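Local coordinates for protein aspartate aminotransferase (PDB 4H51) that probably catalyses the pyridoxal phosphate-dependent transfer of an amino group between L-aspartate and 2-oxoglutarate, working as a homodimer, at residues Y83-A96 / T303-L317. Residues are numbered along the deposited sequence; the frame is centred on the assembly and turned at random.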
ATOM      1  N   TYR B  83      -9.647  10.107   5.473  1.00 13.60           N
ATOM      2  CA  TYR B  83      -9.063   9.519   4.262  1.00 12.91           C
ATOM      3  C   TYR B  83      -8.420  10.600   3.390  1.00 12.37           C
ATOM      4  O   TYR B  83      -8.998  11.669   3.171  1.00 12.39           O
ATOM      5  CB  TYR B  83     -10.115   8.823   3.401  1.00 13.22           C
ATOM      6  CG  TYR B  83     -10.631   7.492   3.925  1.00 13.25           C
ATOM      7  CD1 TYR B  83      -9.775   6.393   4.053  1.00 12.95           C
ATOM      8  CD2 TYR B  83     -11.976   7.323   4.219  1.00 13.80           C
ATOM      9  CE1 TYR B  83     -10.262   5.170   4.497  1.00 13.37           C
ATOM     10  CE2 TYR B  83     -12.484   6.115   4.662  1.00 13.95           C
ATOM     11  CZ  TYR B  83     -11.625   5.032   4.796  1.00 13.84           C
ATOM     12  OH  TYR B  83     -12.141   3.822   5.229  1.00 14.30           O
ATOM     13  N   LEU B  84      -7.253  10.287   2.839  1.00 11.64           N
ATOM     14  CA  LEU B  84      -6.747  11.079   1.735  1.00 11.46           C
ATOM     15  C   LEU B  84      -7.615  10.729   0.496  1.00 11.47           C
ATOM     16  O   LEU B  84      -8.203   9.680   0.458  1.00 11.45           O
ATOM     17  CB  LEU B  84      -5.306  10.710   1.440  1.00 10.85           C
ATOM     18  CG  LEU B  84      -4.208  11.117   2.474  1.00 10.62           C
ATOM     19  CD1 LEU B  84      -2.839  10.682   1.985  1.00  9.85           C
ATOM     20  CD2 LEU B  84      -4.200  12.609   2.749  1.00 11.12           C
ATOM     21  N   PRO B  85      -7.648  11.602  -0.532  1.00 11.59           N
ATOM     22  CA  PRO B  85      -8.146  11.220  -1.837  1.00 11.71           C
ATOM     23  C   PRO B  85      -7.469   9.954  -2.345  1.00 10.92           C
ATOM     24  O   PRO B  85      -6.359   9.594  -1.925  1.00 10.15           O
ATOM     25  CB  PRO B  85      -7.764  12.417  -2.727  1.00 11.86           C
ATOM     26  CG  PRO B  85      -7.787  13.591  -1.774  1.00 12.27           C
ATOM     27  CD  PRO B  85      -7.145  12.993  -0.543  1.00 12.15           C
ATOM     28  N   ILE B  86      -8.112   9.263  -3.273  1.00 11.13           N
ATOM     29  CA  ILE B  86      -7.538   8.038  -3.819  1.00 10.88           C
ATOM     30  C   ILE B  86      -6.105   8.280  -4.379  1.00 10.92           C
ATOM     31  O   ILE B  86      -5.167   7.482  -4.183  1.00 10.04           O
ATOM     32  CB  ILE B  86      -8.500   7.446  -4.902  1.00 11.40           C
ATOM     33  CG1 ILE B  86      -9.783   6.871  -4.255  1.00 11.59           C
ATOM     34  CG2 ILE B  86      -7.825   6.360  -5.742  1.00 11.22           C
ATOM     35  CD1 ILE B  86     -10.985   6.805  -5.209  1.00 11.79           C
ATOM     36  N   SER B  87      -5.926   9.414  -5.050  1.00 11.16           N
ATOM     37  CA  SER B  87      -4.632   9.750  -5.611  1.00 11.71           C
ATOM     38  C   SER B  87      -3.611  10.120  -4.532  1.00 11.23           C
ATOM     39  O   SER B  87      -2.426  10.164  -4.802  1.00 10.71           O
ATOM     40  CB  SER B  87      -4.757  10.949  -6.534  1.00 12.60           C
ATOM     41  OG  SER B  87      -5.612  10.704  -7.616  1.00 14.73           O
ATOM     42  N   GLY B  88      -4.071  10.399  -3.318  1.00 11.47           N
ATOM     43  CA  GLY B  88      -3.151  10.800  -2.249  1.00 11.20           C
ATOM     44  C   GLY B  88      -3.138  12.291  -1.965  1.00 11.72           C
ATOM     45  O   GLY B  88      -4.055  13.029  -2.354  1.00 10.90           O
ATOM     46  N   TYR B  89      -2.109  12.713  -1.231  1.00 12.12           N
ATOM     47  CA  TYR B  89      -2.058  14.048  -0.659  1.00 12.97           C
ATOM     48  C   TYR B  89      -1.432  14.981  -1.703  1.00 13.61           C
ATOM     49  O   TYR B  89      -0.219  14.920  -1.950  1.00 13.06           O
ATOM     50  CB  TYR B  89      -1.260  14.055   0.645  1.00 13.59           C
ATOM     51  CG  TYR B  89      -1.241  15.389   1.398  1.00 14.85           C
ATOM     52  CD1 TYR B  89      -2.426  16.080   1.668  1.00 15.45           C
ATOM     53  CD2 TYR B  89      -0.041  15.961   1.810  1.00 15.44           C
ATOM     54  CE1 TYR B  89      -2.415  17.296   2.328  1.00 16.75           C
ATOM     55  CE2 TYR B  89      -0.020  17.172   2.476  1.00 16.58           C
ATOM     56  CZ  TYR B  89      -1.198  17.834   2.726  1.00 17.06           C
ATOM     57  OH  TYR B  89      -1.189  19.041   3.403  1.00 19.24           O
ATOM     58  N   GLN B  90      -2.253  15.853  -2.287  1.00 13.58           N
ATOM     59  CA  GLN B  90      -1.810  16.640  -3.452  1.00 13.78           C
ATOM     60  C   GLN B  90      -0.579  17.530  -3.194  1.00 14.09           C
ATOM     61  O   GLN B  90       0.274  17.610  -4.064  1.00 13.95           O
ATOM     62  CB  GLN B  90      -2.947  17.480  -4.056  1.00 14.51           C
ATOM     63  CG  GLN B  90      -2.741  17.841  -5.533  1.00 14.87           C
ATOM     64  CD  GLN B  90      -2.486  16.651  -6.431  1.00 14.69           C
ATOM     65  OE1 GLN B  90      -3.206  15.660  -6.374  1.00 16.76           O
ATOM     66  NE2 GLN B  90      -1.465  16.736  -7.260  1.00 14.44           N
ATOM     67  N   PRO B  91      -0.485  18.176  -2.006  1.00 13.97           N
ATOM     68  CA  PRO B  91       0.696  18.995  -1.771  1.00 14.13           C
ATOM     69  C   PRO B  91       1.998  18.165  -1.793  1.00 13.32           C
ATOM     70  O   PRO B  91       3.041  18.598  -2.373  1.00 13.48           O
ATOM     71  CB  PRO B  91       0.411  19.650  -0.411  1.00 14.35           C
ATOM     72  CG  PRO B  91      -1.077  19.762  -0.367  1.00 14.80           C
ATOM     73  CD  PRO B  91      -1.549  18.472  -1.017  1.00 14.45           C
ATOM     74  N   PHE B  92       1.948  16.971  -1.216  1.00 12.17           N
ATOM     75  CA  PHE B  92       3.087  16.065  -1.290  1.00 11.74           C
ATOM     76  C   PHE B  92       3.392  15.762  -2.751  1.00 11.54           C
ATOM     77  O   PHE B  92       4.535  15.890  -3.218  1.00 11.20           O
ATOM     78  CB  PHE B  92       2.805  14.743  -0.562  1.00 11.76           C
ATOM     79  CG  PHE B  92       3.761  13.646  -0.927  1.00 11.51           C
ATOM     80  CD1 PHE B  92       5.091  13.751  -0.567  1.00 11.61           C
ATOM     81  CD2 PHE B  92       3.353  12.553  -1.631  1.00 11.57           C
ATOM     82  CE1 PHE B  92       5.988  12.780  -0.932  1.00 11.56           C
ATOM     83  CE2 PHE B  92       4.246  11.557  -1.994  1.00 11.71           C
ATOM     84  CZ  PHE B  92       5.565  11.672  -1.631  1.00 11.44           C
ATOM     85  N   ILE B  93       2.375  15.362  -3.486  1.00 11.87           N
ATOM     86  CA  ILE B  93       2.596  14.940  -4.876  1.00 11.93           C
ATOM     87  C   ILE B  93       3.267  16.056  -5.698  1.00 12.73           C
ATOM     88  O   ILE B  93       4.245  15.800  -6.409  1.00 12.47           O
ATOM     89  CB  ILE B  93       1.282  14.528  -5.564  1.00 12.15           C
ATOM     90  CG1 ILE B  93       0.653  13.269  -4.903  1.00 11.68           C
ATOM     91  CG2 ILE B  93       1.500  14.321  -7.086  1.00 12.22           C
ATOM     92  CD1 ILE B  93      -0.826  13.157  -5.211  1.00 11.92           C
ATOM     93  N   ASP B  94       2.718  17.255  -5.599  1.00 13.51           N
ATOM     94  CA  ASP B  94       3.226  18.432  -6.345  1.00 14.46           C
ATOM     95  C   ASP B  94       4.664  18.754  -6.002  1.00 14.49           C
ATOM     96  O   ASP B  94       5.500  18.948  -6.912  1.00 15.06           O
ATOM     97  CB  ASP B  94       2.344  19.655  -6.128  1.00 15.51           C
ATOM     98  CG  ASP B  94       0.947  19.475  -6.723  1.00 16.46           C
ATOM     99  OD1 ASP B  94       0.710  18.505  -7.447  1.00 17.05           O
ATOM    100  OD2 ASP B  94       0.068  20.293  -6.429  1.00 17.54           O
ATOM    101  N   GLU B  95       4.977  18.785  -4.710  1.00 14.32           N
ATOM    102  CA  GLU B  95       6.353  19.059  -4.286  1.00 13.99           C
ATOM    103  C   GLU B  95       7.305  17.942  -4.677  1.00 13.71           C
ATOM    104  O   GLU B  95       8.485  18.213  -5.053  1.00 13.16           O
ATOM    105  CB  GLU B  95       6.458  19.312  -2.777  1.00 14.59           C
ATOM    106  CG  GLU B  95       5.792  20.566  -2.236  1.00 15.73           C
ATOM    107  CD  GLU B  95       6.400  21.879  -2.701  1.00 17.59           C
ATOM    108  OE1 GLU B  95       7.514  21.901  -3.263  1.00 18.75           O
ATOM    109  OE2 GLU B  95       5.738  22.898  -2.442  1.00 20.16           O
ATOM    110  N   ALA B  96       6.833  16.692  -4.601  1.00 12.90           N
ATOM    111  CA  ALA B  96       7.663  15.550  -4.883  1.00 12.72           C
ATOM    112  C   ALA B  96       8.060  15.560  -6.357  1.00 13.36           C
ATOM    113  O   ALA B  96       9.219  15.370  -6.681  1.00 13.91           O
ATOM    114  CB  ALA B  96       6.935  14.234  -4.523  1.00 12.93           C
ATOM    115  N   THR B 303      -7.544   1.345  -1.859  1.00 10.74           N
ATOM    116  CA  THR B 303      -8.397   2.515  -1.708  1.00 11.03           C
ATOM    117  C   THR B 303      -7.640   3.854  -1.745  1.00 11.16           C
ATOM    118  O   THR B 303      -7.911   4.714  -2.605  1.00 11.29           O
ATOM    119  CB  THR B 303      -9.319   2.416  -0.459  1.00 11.15           C
ATOM    120  OG1 THR B 303     -10.323   1.434  -0.686  1.00 11.20           O
ATOM    121  CG2 THR B 303     -10.019   3.739  -0.204  1.00 11.29           C
ATOM    122  N   CYS B 304      -6.725   4.066  -0.792  1.00 11.29           N
ATOM    123  CA  CYS B 304      -5.982   5.323  -0.727  1.00 11.08           C
ATOM    124  C   CYS B 304      -4.733   5.157   0.113  1.00 10.57           C
ATOM    125  O   CYS B 304      -4.658   4.214   0.949  1.00 10.49           O
ATOM    126  CB  CYS B 304      -6.869   6.472  -0.248  1.00 11.87           C
ATOM    127  SG  CYS B 304      -7.542   6.312   1.417  1.00 14.19           S
ATOM    128  N   PRO B 305      -3.736   6.030  -0.113  1.00 10.11           N
ATOM    129  CA  PRO B 305      -2.429   5.765   0.480  1.00  9.79           C
ATOM    130  C   PRO B 305      -2.261   6.284   1.911  1.00  9.75           C
ATOM    131  O   PRO B 305      -3.031   7.174   2.340  1.00  9.83           O
ATOM    132  CB  PRO B 305      -1.474   6.502  -0.460  1.00  9.53           C
ATOM    133  CG  PRO B 305      -2.270   7.706  -0.861  1.00  9.65           C
ATOM    134  CD  PRO B 305      -3.712   7.251  -0.961  1.00  9.98           C
ATOM    135  N   PRO B 306      -1.244   5.767   2.634  1.00  9.49           N
ATOM    136  CA  PRO B 306      -0.956   6.229   3.991  1.00  9.98           C
ATOM    137  C   PRO B 306      -0.428   7.679   4.004  1.00 10.21           C
ATOM    138  O   PRO B 306       0.409   8.046   3.183  1.00 10.08           O
ATOM    139  CB  PRO B 306       0.091   5.237   4.526  1.00  9.89           C
ATOM    140  CG  PRO B 306       0.766   4.717   3.285  1.00  9.56           C
ATOM    141  CD  PRO B 306      -0.269   4.756   2.170  1.00  9.51           C
ATOM    142  N   ALA B 307      -0.911   8.449   4.959  1.00 10.59           N
ATOM    143  CA  ALA B 307      -0.662   9.894   4.944  1.00 11.07           C
ATOM    144  C   ALA B 307       0.599  10.321   5.667  1.00 11.09           C
ATOM    145  O   ALA B 307       1.203  11.320   5.309  1.00 11.50           O
ATOM    146  CB  ALA B 307      -1.866  10.655   5.464  1.00 11.29           C
ATOM    147  N   HIS B 308       1.012   9.591   6.699  1.00 11.86           N
ATOM    148  CA  HIS B 308       2.072  10.118   7.565  1.00 11.91           C
ATOM    149  C   HIS B 308       3.360  10.409   6.808  1.00 11.08           C
ATOM    150  O   HIS B 308       3.922  11.508   6.954  1.00 11.11           O
ATOM    151  CB  HIS B 308       2.313   9.176   8.721  1.00 12.86           C
ATOM    152  CG  HIS B 308       3.189   9.746   9.795  1.00 13.71           C
ATOM    153  ND1 HIS B 308       2.814  10.821  10.550  1.00 15.30           N
ATOM    154  CD2 HIS B 308       4.441   9.357  10.253  1.00 13.94           C
ATOM    155  CE1 HIS B 308       3.800  11.111  11.408  1.00 14.98           C
ATOM    156  NE2 HIS B 308       4.786  10.202  11.238  1.00 14.88           N
ATOM    157  N   GLY B 309       3.854   9.476   5.992  1.00 10.25           N
ATOM    158  CA  GLY B 309       5.120   9.714   5.255  1.00 10.31           C
ATOM    159  C   GLY B 309       5.013  10.909   4.285  1.00 10.52           C
ATOM    160  O   GLY B 309       5.892  11.753   4.207  1.00 10.40           O
ATOM    161  N   ALA B 310       3.884  10.972   3.589  1.00 11.03           N
ATOM    162  CA  ALA B 310       3.590  12.065   2.634  1.00 11.23           C
ATOM    163  C   ALA B 310       3.548  13.405   3.362  1.00 11.59           C
ATOM    164  O   ALA B 310       4.055  14.378   2.877  1.00 11.14           O
ATOM    165  CB  ALA B 310       2.272  11.806   1.922  1.00 11.21           C
ATOM    166  N   ARG B 311       2.966  13.419   4.533  1.00 12.43           N
ATOM    167  CA  ARG B 311       2.900  14.667   5.313  1.00 13.67           C
ATOM    168  C   ARG B 311       4.273  15.080   5.806  1.00 13.04           C
ATOM    169  O   ARG B 311       4.641  16.262   5.714  1.00 14.47           O
ATOM    170  CB  ARG B 311       1.923  14.511   6.458  1.00 15.02           C
ATOM    171  CG  ARG B 311       0.451  14.482   6.041  1.00 17.14           C
ATOM    172  CD  ARG B 311      -0.437  14.685   7.284  1.00 20.96           C
ATOM    173  NE  ARG B 311      -1.802  14.217   7.057  1.00 24.82           N
ATOM    174  CZ  ARG B 311      -2.716  14.875   6.358  1.00 28.92           C
ATOM    175  NH1 ARG B 311      -2.474  16.108   5.890  1.00 31.38           N
ATOM    176  NH2 ARG B 311      -3.900  14.306   6.177  1.00 33.37           N
ATOM    177  N   LEU B 312       5.048  14.133   6.344  1.00 12.41           N
ATOM    178  CA  LEU B 312       6.412  14.447   6.718  1.00 12.15           C
ATOM    179  C   LEU B 312       7.217  15.023   5.528  1.00 12.60           C
ATOM    180  O   LEU B 312       7.870  16.074   5.626  1.00 12.57           O
ATOM    181  CB  LEU B 312       7.150  13.220   7.278  1.00 11.92           C
ATOM    182  CG  LEU B 312       6.751  12.677   8.668  1.00 12.08           C
ATOM    183  CD1 LEU B 312       7.388  11.305   8.930  1.00 11.68           C
ATOM    184  CD2 LEU B 312       7.106  13.687   9.784  1.00 12.70           C
ATOM    185  N   ALA B 313       7.171  14.318   4.409  1.00 12.24           N
ATOM    186  CA  ALA B 313       7.935  14.713   3.221  1.00 12.27           C
ATOM    187  C   ALA B 313       7.452  16.027   2.675  1.00 12.80           C
ATOM    188  O   ALA B 313       8.227  16.898   2.260  1.00 12.10           O
ATOM    189  CB  ALA B 313       7.828  13.650   2.157  1.00 11.68           C
ATOM    190  N   HIS B 314       6.145  16.219   2.661  1.00 13.43           N
ATOM    191  CA  HIS B 314       5.644  17.516   2.217  1.00 14.30           C
ATOM    192  C   HIS B 314       6.183  18.684   3.026  1.00 15.00           C
ATOM    193  O   HIS B 314       6.601  19.730   2.460  1.00 14.71           O
ATOM    194  CB  HIS B 314       4.121  17.578   2.240  1.00 14.61           C
ATOM    195  CG  HIS B 314       3.623  18.941   1.883  1.00 15.23           C
ATOM    196  ND1 HIS B 314       3.099  19.786   2.793  1.00 15.72           N
ATOM    197  CD2 HIS B 314       3.733  19.662   0.694  1.00 15.78           C
ATOM    198  CE1 HIS B 314       2.811  20.957   2.204  1.00 16.36           C
ATOM    199  NE2 HIS B 314       3.189  20.884   0.911  1.00 15.91           N
ATOM    200  N   LEU B 315       6.160  18.535   4.354  1.00 15.12           N
ATOM    201  CA  LEU B 315       6.672  19.574   5.249  1.00 16.38           C
ATOM    202  C   LEU B 315       8.131  19.884   4.963  1.00 15.90           C
ATOM    203  O   LEU B 315       8.515  21.083   4.903  1.00 16.12           O
ATOM    204  CB  LEU B 315       6.488  19.221   6.741  1.00 17.86           C
ATOM    205  CG  LEU B 315       5.161  19.500   7.447  1.00 20.22           C
ATOM    206  CD1 LEU B 315       5.340  19.127   8.929  1.00 21.44           C
ATOM    207  CD2 LEU B 315       4.722  20.977   7.380  1.00 22.02           C
ATOM    208  N   ILE B 316       8.930  18.835   4.765  1.00 14.93           N
ATOM    209  CA  ILE B 316      10.364  18.969   4.525  1.00 15.34           C
ATOM    210  C   ILE B 316      10.645  19.604   3.138  1.00 15.55           C
ATOM    211  O   ILE B 316      11.535  20.416   2.992  1.00 16.60           O
ATOM    212  CB  ILE B 316      11.077  17.599   4.655  1.00 15.05           C
ATOM    213  CG1 ILE B 316      11.017  17.120   6.146  1.00 14.99           C
ATOM    214  CG2 ILE B 316      12.503  17.660   4.043  1.00 14.99           C
ATOM    215  CD1 ILE B 316      11.311  15.648   6.371  1.00 14.12           C
ATOM    216  N   LEU B 317       9.867  19.236   2.136  1.00 15.10           N
ATOM    217  CA  LEU B 317      10.015  19.784   0.791  1.00 15.19           C
ATOM    218  C   LEU B 317       9.554  21.243   0.678  1.00 16.52           C
ATOM    219  O   LEU B 317      10.171  22.022  -0.059  1.00 16.36           O
ATOM    220  CB  LEU B 317       9.213  18.942  -0.199  1.00 14.57           C
ATOM    221  CG  LEU B 317       9.751  17.545  -0.418  1.00 14.18           C
ATOM    222  CD1 LEU B 317       8.901  16.755  -1.437  1.00 14.20           C
ATOM    223  CD2 LEU B 317      11.206  17.534  -0.882  1.00 14.39           C
TER
HETATM  224  O   HOH W   1      -5.472   7.972   3.345  1.00 13.78           O
HETATM  225  O   HOH W   2       0.063  18.069   6.514  1.00 28.68           O
HETATM  226  O   HOH W   3       3.400  22.840  -0.953  1.00 18.75           O
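Y89 projects its ring between R311 and H314 of helix 307-317. The R311 guanidinium lies over one ring face in a cation-pi contact, CZ 4.9 Å from the Y89 ring centroid, its plane turned 55° from the ring. The edge of Y89 meets the face of H314 in a T-shaped pair. P91 CB sits over the same H314 face, 3.6 Å from the H314 ring centroid, while P91 CD rests on the Y89 face opposite R311. H314 leaves its helix with CG opposite the main-chain nitrogen (chi1 176°), which carries the imidazole across to P91 and E95; water 3 joins its NE2 to E95 OE2. Deeper in, A310 CB makes a CH-pi contact with F92 and A313 CB touches F92 CE1 at 3.7 Å; the axes of segments 90-96 and 307-317 approach to 8.6 Å at 52°. In this class I aminotransferase, of PLP fold type I, the two helices pack beside edge strand 110-116 of the large mixed sheet. Toward the dimer interface, L84 CD1 packs on A307 CB at 3.6 Å, and water 1 bridges L84 N to P305 O. C304 SG lies obliquely beside Y83, 3.5 Å from Y83 CD1. Q114 OE1 accepts a hydrogen bond from Y89 N; Y83 OH hydrogen-bonds the cofactor-modified lysine of the second subunit.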